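Local atomic coordinates of bifunctional dTDP-4-dehydrorhamnose 3,5-epimerase/dTDP-4-dehydrorhamnose reductase (PDB entry 4QQR), a protein that catalyses the 3,5-epimerization of dTDP-4-keto-6-deoxy-glucose and the NADPH-dependent reduction of the product to dTDP-beta-L-rhamnose, also accepting the UDP-linked sugar. Residues L200-P205 against E278-K283; Y219-P224 against T270-E275. One frame throughout, in Å; residues are numbered along the deposited sequence.

Contact 1. Residues L200-P205 against E278-K283; sequences LDELLP and ELMSIK
In the C-terminal part of this Rossmann-type reductase, E202 and L203 on the first turn of helix 200-212 meet L279 and M280 in the loop that leads into helix 282-291. The polar half of the contact belongs to the E202 carboxylate. Its CG stands anti to the backbone N (chi1 178°) and the chain stays extended beyond it, which carries the acid group across to the opposite main chain. There M280 N donates a hydrogen bond to E202 OE2, 2.9 Å long and nearly straight, with an N-H...O angle of 169°. The amide arrives on the syn side of the oxygen, 16° out of the carboxylate plane. The second oxygen, OE1, takes a hydrogen bond from S285 OG on helix 282-291, so the two oxygens of one acid hold the loop and the helix that follows it.

Carbon also flanks the bonded oxygen OE2. M280 CG lies close beside E202 OE2, and M280 also rests on F289 of helix 282-291. L279 crosses the glutamate at about a right angle and brings CD1 to 3.7 Å from E202 OE2. That same methyl meets L203 CD2 at 3.9 Å, again with the side chains crossed. L203 and L279 both also touch L272 of helix 270-275, so the leucines suit an apolar junction of three chain elements, whereas the glutamate has the length to reach a loop amide from a helix.

A buried carboxylate needs donors, and here an amide, a hydroxyl and, through a weak bond from N223 ND2 to OE1, an asparagine supply them with no basic side chain across the contact; such bonds would be expected to stabilise the ionised form.

Contact 2. Residues Y219-P224 against T270-E275; sequences YNFTNP and TKLKTE
Aromatic and aliphatic contacts dominate, led by Y219 and K271. The lysine chain is extended and crosses the tyrosine at about a right angle; CG and CD pass the CD2-CE2 side of the ring and CE comes over the face. K271 CE sits 3.9 Å from the centroid of the Y219 ring in a CH-pi contact, displaced toward the rim beside CE2. Higher above the ring but nearly over its centre, K271 NZ lies 4.7 Å from the same centroid and 8° off the ring normal, a cation-pi arrangement; the ammonium group also hydrogen-bonds I218 O. Lysine suits this partly exposed place because its CE methylene and its charge both use the ring.

Apolar packing centres on L272, which divides its methyls between two aromatic residues: CD2 is 4.0 Å from Y219 CD2, and CD1 is 3.9 Å from F221 CD1. L272 CG rests against N220 O at 3.7 Å. At the margin, K273 CD approaches P224 CG at 4.2 Å.

No hydrogen bond joins the two segments.

The whole is a short helix packed on the C-terminal end of strand 217-220, an outermost strand of the six-stranded parallel sheet of this Rossmann-type domain.

How the contacts relate
Both contacts join the region of helix 200-212 and strand 217-220, consecutive in the chain, to the later helices 270-275 and 282-291, and both segments of contact 2 fall, in sequence, between the two of contact 1. Contact 1 is the smaller and more buried, and relies on one carboxylate bonded to a loop amide. Contact 2, partly buried at the sheet edge, hides about twice the surface with aromatic and aliphatic groups and a lysine over a ring. The two adjoin directly: N223 ND2 probably hydrogen-bonds M280 O at 2.9 Å, and K273 NZ probably bonds L279 O at 3.1 Å, giving loop 278-281 polar ties to both segments of contact 2.

Contact 1. Residues L200-P205 against E278-K283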
loop_
_atom_site.group_PDB
_atom_site.type_symbol
_atom_site.label_atom_id
_atom_site.label_comp_id
_atom_site.label_asym_id
_atom_site.label_seq_id
_atom_site.Cartn_x
_atom_site.Cartn_y
_atom_site.Cartn_z
ATOM N N LEU A 200 -4.012 11.150 -25.252
ATOM C CA LEU A 200 -5.081 10.149 -25.101
ATOM C C LEU A 200 -5.687 9.677 -26.426
ATOM O O LEU A 200 -6.020 8.511 -26.570
ATOM C CB LEU A 200 -6.198 10.663 -24.192
ATOM C CG LEU A 200 -5.825 10.980 -22.748
ATOM C CD1 LEU A 200 -7.033 11.530 -22.001
ATOM C CD2 LEU A 200 -5.239 9.743 -22.051
ATOM N N ASP A 201 -5.830 10.588 -27.383
ATOM C CA ASP A 201 -6.424 10.265 -28.677
ATOM C C ASP A 201 -5.624 9.210 -29.430
ATOM O O ASP A 201 -6.206 8.364 -30.106
ATOM C CB ASP A 201 -6.544 11.527 -29.538
ATOM C CG ASP A 201 -7.582 12.488 -29.016
ATOM O OD1 ASP A 201 -8.632 12.628 -29.674
ATOM O OD2 ASP A 201 -7.352 13.094 -27.943
ATOM N N GLU A 202 -4.296 9.275 -29.333
ATOM C CA GLU A 202 -3.436 8.244 -29.916
ATOM C C GLU A 202 -3.249 7.028 -28.993
ATOM O O GLU A 202 -3.331 5.885 -29.442
ATOM C CB GLU A 202 -2.073 8.816 -30.290
ATOM C CG GLU A 202 -1.132 7.771 -30.859
ATOM C CD GLU A 202 0.251 8.332 -31.145
ATOM O OE1 GLU A 202 0.551 9.435 -30.635
ATOM O OE2 GLU A 202 1.035 7.684 -31.879
ATOM N N LEU A 203 -3.014 7.296 -27.707
ATOM C CA LEU A 203 -2.590 6.266 -26.764
ATOM C C LEU A 203 -3.729 5.375 -26.245
ATOM O O LEU A 203 -3.536 4.170 -26.021
ATOM C CB LEU A 203 -1.827 6.889 -25.592
ATOM C CG LEU A 203 -0.296 6.827 -25.632
ATOM C CD1 LEU A 203 0.154 5.425 -26.017
ATOM C CD2 LEU A 203 0.252 7.842 -26.590
ATOM N N LEU A 204 -4.914 5.951 -26.067
ATOM C CA LEU A 204 -6.060 5.154 -25.634
ATOM C C LEU A 204 -6.437 4.027 -26.596
ATOM O O LEU A 204 -6.712 2.915 -26.163
ATOM C CB LEU A 204 -7.271 6.021 -25.280
ATOM C CG LEU A 204 -7.148 6.691 -23.913
ATOM C CD1 LEU A 204 -8.470 7.278 -23.439
ATOM C CD2 LEU A 204 -6.613 5.688 -22.907
ATOM N N PRO A 205 -6.447 4.301 -27.902
ATOM C CA PRO A 205 -6.633 3.152 -28.801
ATOM C C PRO A 205 -5.599 2.032 -28.603
ATOM O O PRO A 205 -5.978 0.863 -28.543
ATOM C CB PRO A 205 -6.513 3.788 -30.188
ATOM C CG PRO A 205 -7.046 5.161 -29.971
ATOM C CD PRO A 205 -6.559 5.582 -28.622
ATOM N N GLU A 278 4.534 2.264 -34.642
ATOM C CA GLU A 278 3.735 3.368 -35.138
ATOM C C GLU A 278 3.553 4.500 -34.107
ATOM O O GLU A 278 2.990 5.551 -34.427
ATOM C CB GLU A 278 2.379 2.792 -35.517
ATOM C CG GLU A 278 2.282 1.347 -34.975
ATOM C CD GLU A 278 0.865 0.895 -34.711
ATOM O OE1 GLU A 278 0.708 -0.124 -34.007
ATOM O OE2 GLU A 278 -0.080 1.548 -35.217
ATOM N N LEU A 279 4.005 4.288 -32.871
ATOM C CA LEU A 279 3.841 5.306 -31.824
ATOM C C LEU A 279 4.618 6.580 -32.153
ATOM O O LEU A 279 5.827 6.533 -32.368
ATOM C CB LEU A 279 4.266 4.771 -30.464
ATOM C CG LEU A 279 4.160 5.685 -29.241
ATOM C CD1 LEU A 279 2.737 6.104 -29.005
ATOM C CD2 LEU A 279 4.681 4.969 -28.023
ATOM N N MET A 280 3.917 7.713 -32.181
ATOM C CA MET A 280 4.530 8.988 -32.536
ATOM C C MET A 280 5.020 9.774 -31.321
ATOM O O MET A 280 4.537 9.575 -30.200
ATOM C CB MET A 280 3.531 9.841 -33.294
ATOM C CG MET A 280 2.767 9.088 -34.353
ATOM S SD MET A 280 1.528 10.175 -35.075
ATOM C CE MET A 280 2.548 11.585 -35.509
ATOM N N SER A 281 5.971 10.677 -31.548
ATOM C CA SER A 281 6.449 11.534 -30.469
ATOM C C SER A 281 5.459 12.654 -30.176
ATOM O O SER A 281 4.575 12.933 -30.992
ATOM C CB SER A 281 7.820 12.109 -30.797
ATOM O OG SER A 281 8.794 11.091 -30.725
ATOM N N ILE A 282 5.616 13.292 -29.015
ATOM C CA ILE A 282 4.620 14.255 -28.556
ATOM C C ILE A 282 4.356 15.298 -29.601
ATOM O O ILE A 282 3.212 15.459 -30.037
ATOM C CB ILE A 282 4.998 14.989 -27.274
ATOM C CG1 ILE A 282 6.311 14.455 -26.709
ATOM C CG2 ILE A 282 3.820 14.941 -26.274
ATOM C CD1 ILE A 282 7.546 15.122 -27.272
ATOM N N LYS A 283 5.417 15.986 -30.014
ATOM C CA LYS A 283 5.279 17.091 -30.957
ATOM C C LYS A 283 4.486 16.688 -32.190
ATOM O O LYS A 283 3.464 17.317 -32.490
ATOM C CB LYS A 283 6.633 17.735 -31.283
ATOM C CG LYS A 283 7.262 18.400 -30.048
ATOM C CD LYS A 283 8.434 19.315 -30.385
ATOM C CE LYS A 283 9.147 19.777 -29.108
ATOM N NZ LYS A 283 10.411 20.528 -29.401
#

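Contact 2. Residues Y219-P224 against T270-E275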
loop_
_atom_site.group_PDB
_atom_site.type_symbol
_atom_site.label_atom_id
_atom_site.label_comp_id
_atom_site.label_asym_id
_atom_site.label_seq_id
_atom_site.Cartn_x
_atom_site.Cartn_y
_atom_site.Cartn_z
ATOM N N TYR A 219 4.070 -0.545 -18.139
ATOM C CA TYR A 219 4.484 0.210 -19.318
ATOM C C TYR A 219 4.405 1.700 -19.038
ATOM O O TYR A 219 3.361 2.203 -18.610
ATOM C CB TYR A 219 3.616 -0.094 -20.540
ATOM C CG TYR A 219 3.794 -1.466 -21.128
ATOM C CD1 TYR A 219 3.212 -2.576 -20.523
ATOM C CD2 TYR A 219 4.524 -1.662 -22.298
ATOM C CE1 TYR A 219 3.355 -3.850 -21.054
ATOM C CE2 TYR A 219 4.678 -2.938 -22.838
ATOM C CZ TYR A 219 4.084 -4.029 -22.205
ATOM O OH TYR A 219 4.200 -5.312 -22.697
ATOM N N ASN A 220 5.522 2.389 -19.260
ATOM C CA ASN A 220 5.526 3.834 -19.408
ATOM C C ASN A 220 4.577 4.121 -20.565
ATOM O O ASN A 220 4.681 3.500 -21.622
ATOM C CB ASN A 220 6.944 4.349 -19.720
ATOM C CG ASN A 220 7.858 4.411 -18.482
ATOM O OD1 ASN A 220 7.403 4.420 -17.332
ATOM N ND2 ASN A 220 9.154 4.480 -18.730
ATOM N N PHE A 221 3.634 5.034 -20.357
ATOM C CA PHE A 221 2.512 5.200 -21.289
ATOM C C PHE A 221 2.332 6.673 -21.677
ATOM O O PHE A 221 1.232 7.223 -21.646
ATOM C CB PHE A 221 1.212 4.606 -20.691
ATOM C CG PHE A 221 0.238 4.104 -21.728
ATOM C CD1 PHE A 221 0.589 3.078 -22.583
ATOM C CD2 PHE A 221 -1.017 4.665 -21.855
ATOM C CE1 PHE A 221 -0.284 2.618 -23.539
ATOM C CE2 PHE A 221 -1.894 4.201 -22.817
ATOM C CZ PHE A 221 -1.517 3.174 -23.655
ATOM N N THR A 222 3.444 7.303 -22.031
ATOM C CA THR A 222 3.456 8.665 -22.515
ATOM C C THR A 222 4.074 8.543 -23.884
ATOM O O THR A 222 4.697 7.531 -24.178
ATOM C CB THR A 222 4.314 9.558 -21.625
ATOM O OG1 THR A 222 5.523 8.871 -21.276
ATOM C CG2 THR A 222 3.581 9.873 -20.355
ATOM N N ASN A 223 3.867 9.545 -24.730
ATOM C CA ASN A 223 4.479 9.565 -26.052
ATOM C C ASN A 223 5.967 9.756 -25.901
ATOM O O ASN A 223 6.411 10.357 -24.923
ATOM C CB ASN A 223 3.904 10.698 -26.900
ATOM C CG ASN A 223 2.466 10.471 -27.255
ATOM O OD1 ASN A 223 1.586 10.654 -26.422
ATOM N ND2 ASN A 223 2.211 10.069 -28.493
ATOM N N PRO A 224 6.747 9.213 -26.845
ATOM C CA PRO A 224 8.202 9.419 -26.839
ATOM C C PRO A 224 8.564 10.904 -26.860
ATOM O O PRO A 224 7.838 11.690 -27.456
ATOM C CB PRO A 224 8.653 8.720 -28.121
ATOM C CG PRO A 224 7.655 7.625 -28.319
ATOM C CD PRO A 224 6.339 8.155 -27.791
ATOM N N THR A 270 11.000 3.357 -24.767
ATOM C CA THR A 270 11.545 2.213 -25.493
ATOM C C THR A 270 10.622 0.996 -25.501
ATOM O O THR A 270 10.303 0.449 -26.565
ATOM C CB THR A 270 12.913 1.817 -24.925
ATOM O OG1 THR A 270 13.794 2.940 -25.025
ATOM C CG2 THR A 270 13.495 0.641 -25.676
ATOM N N LYS A 271 10.173 0.593 -24.320
ATOM C CA LYS A 271 9.331 -0.587 -24.203
ATOM C C LYS A 271 8.000 -0.465 -24.942
ATOM O O LYS A 271 7.591 -1.407 -25.602
ATOM C CB LYS A 271 9.117 -0.956 -22.734
ATOM C CG LYS A 271 8.351 -2.255 -22.485
ATOM C CD LYS A 271 8.212 -2.462 -20.992
ATOM C CE LYS A 271 7.530 -3.762 -20.632
ATOM N NZ LYS A 271 7.743 -4.037 -19.169
ATOM N N LEU A 272 7.332 0.683 -24.856
ATOM C CA LEU A 272 6.079 0.888 -25.604
ATOM C C LEU A 272 6.314 0.969 -27.114
ATOM O O LEU A 272 5.518 0.437 -27.894
ATOM C CB LEU A 272 5.334 2.147 -25.138
ATOM C CG LEU A 272 3.820 2.035 -24.934
ATOM C CD1 LEU A 272 3.062 3.134 -25.647
ATOM C CD2 LEU A 272 3.281 0.650 -25.337
ATOM N N LYS A 273 7.404 1.627 -27.521
ATOM C CA LYS A 273 7.724 1.798 -28.947
ATOM C C LYS A 273 8.094 0.485 -29.622
ATOM O O LYS A 273 7.737 0.240 -30.778
ATOM C CB LYS A 273 8.872 2.789 -29.137
ATOM C CG LYS A 273 9.166 3.122 -30.599
ATOM C CD LYS A 273 8.613 4.498 -30.947
ATOM C CE LYS A 273 8.909 4.884 -32.378
ATOM N NZ LYS A 273 7.892 4.358 -33.291
ATOM N N THR A 274 8.832 -0.349 -28.894
ATOM C CA THR A 274 9.209 -1.659 -29.394
ATOM C C THR A 274 7.966 -2.495 -29.689
ATOM O O THR A 274 7.910 -3.193 -30.699
ATOM C CB THR A 274 10.139 -2.380 -28.403
ATOM O OG1 THR A 274 11.425 -1.740 -28.417
ATOM C CG2 THR A 274 10.290 -3.848 -28.774
ATOM N N GLU A 275 6.964 -2.391 -28.821
ATOM C CA GLU A 275 5.700 -3.088 -29.000
ATOM C C GLU A 275 4.767 -2.360 -29.971
ATOM O O GLU A 275 3.879 -2.980 -30.554
ATOM C CB GLU A 275 5.001 -3.266 -27.643
ATOM C CG GLU A 275 3.738 -4.141 -27.685
ATOM C CD GLU A 275 4.040 -5.595 -28.065
ATOM O OE1 GLU A 275 5.041 -6.140 -27.529
ATOM O OE2 GLU A 275 3.293 -6.177 -28.904
#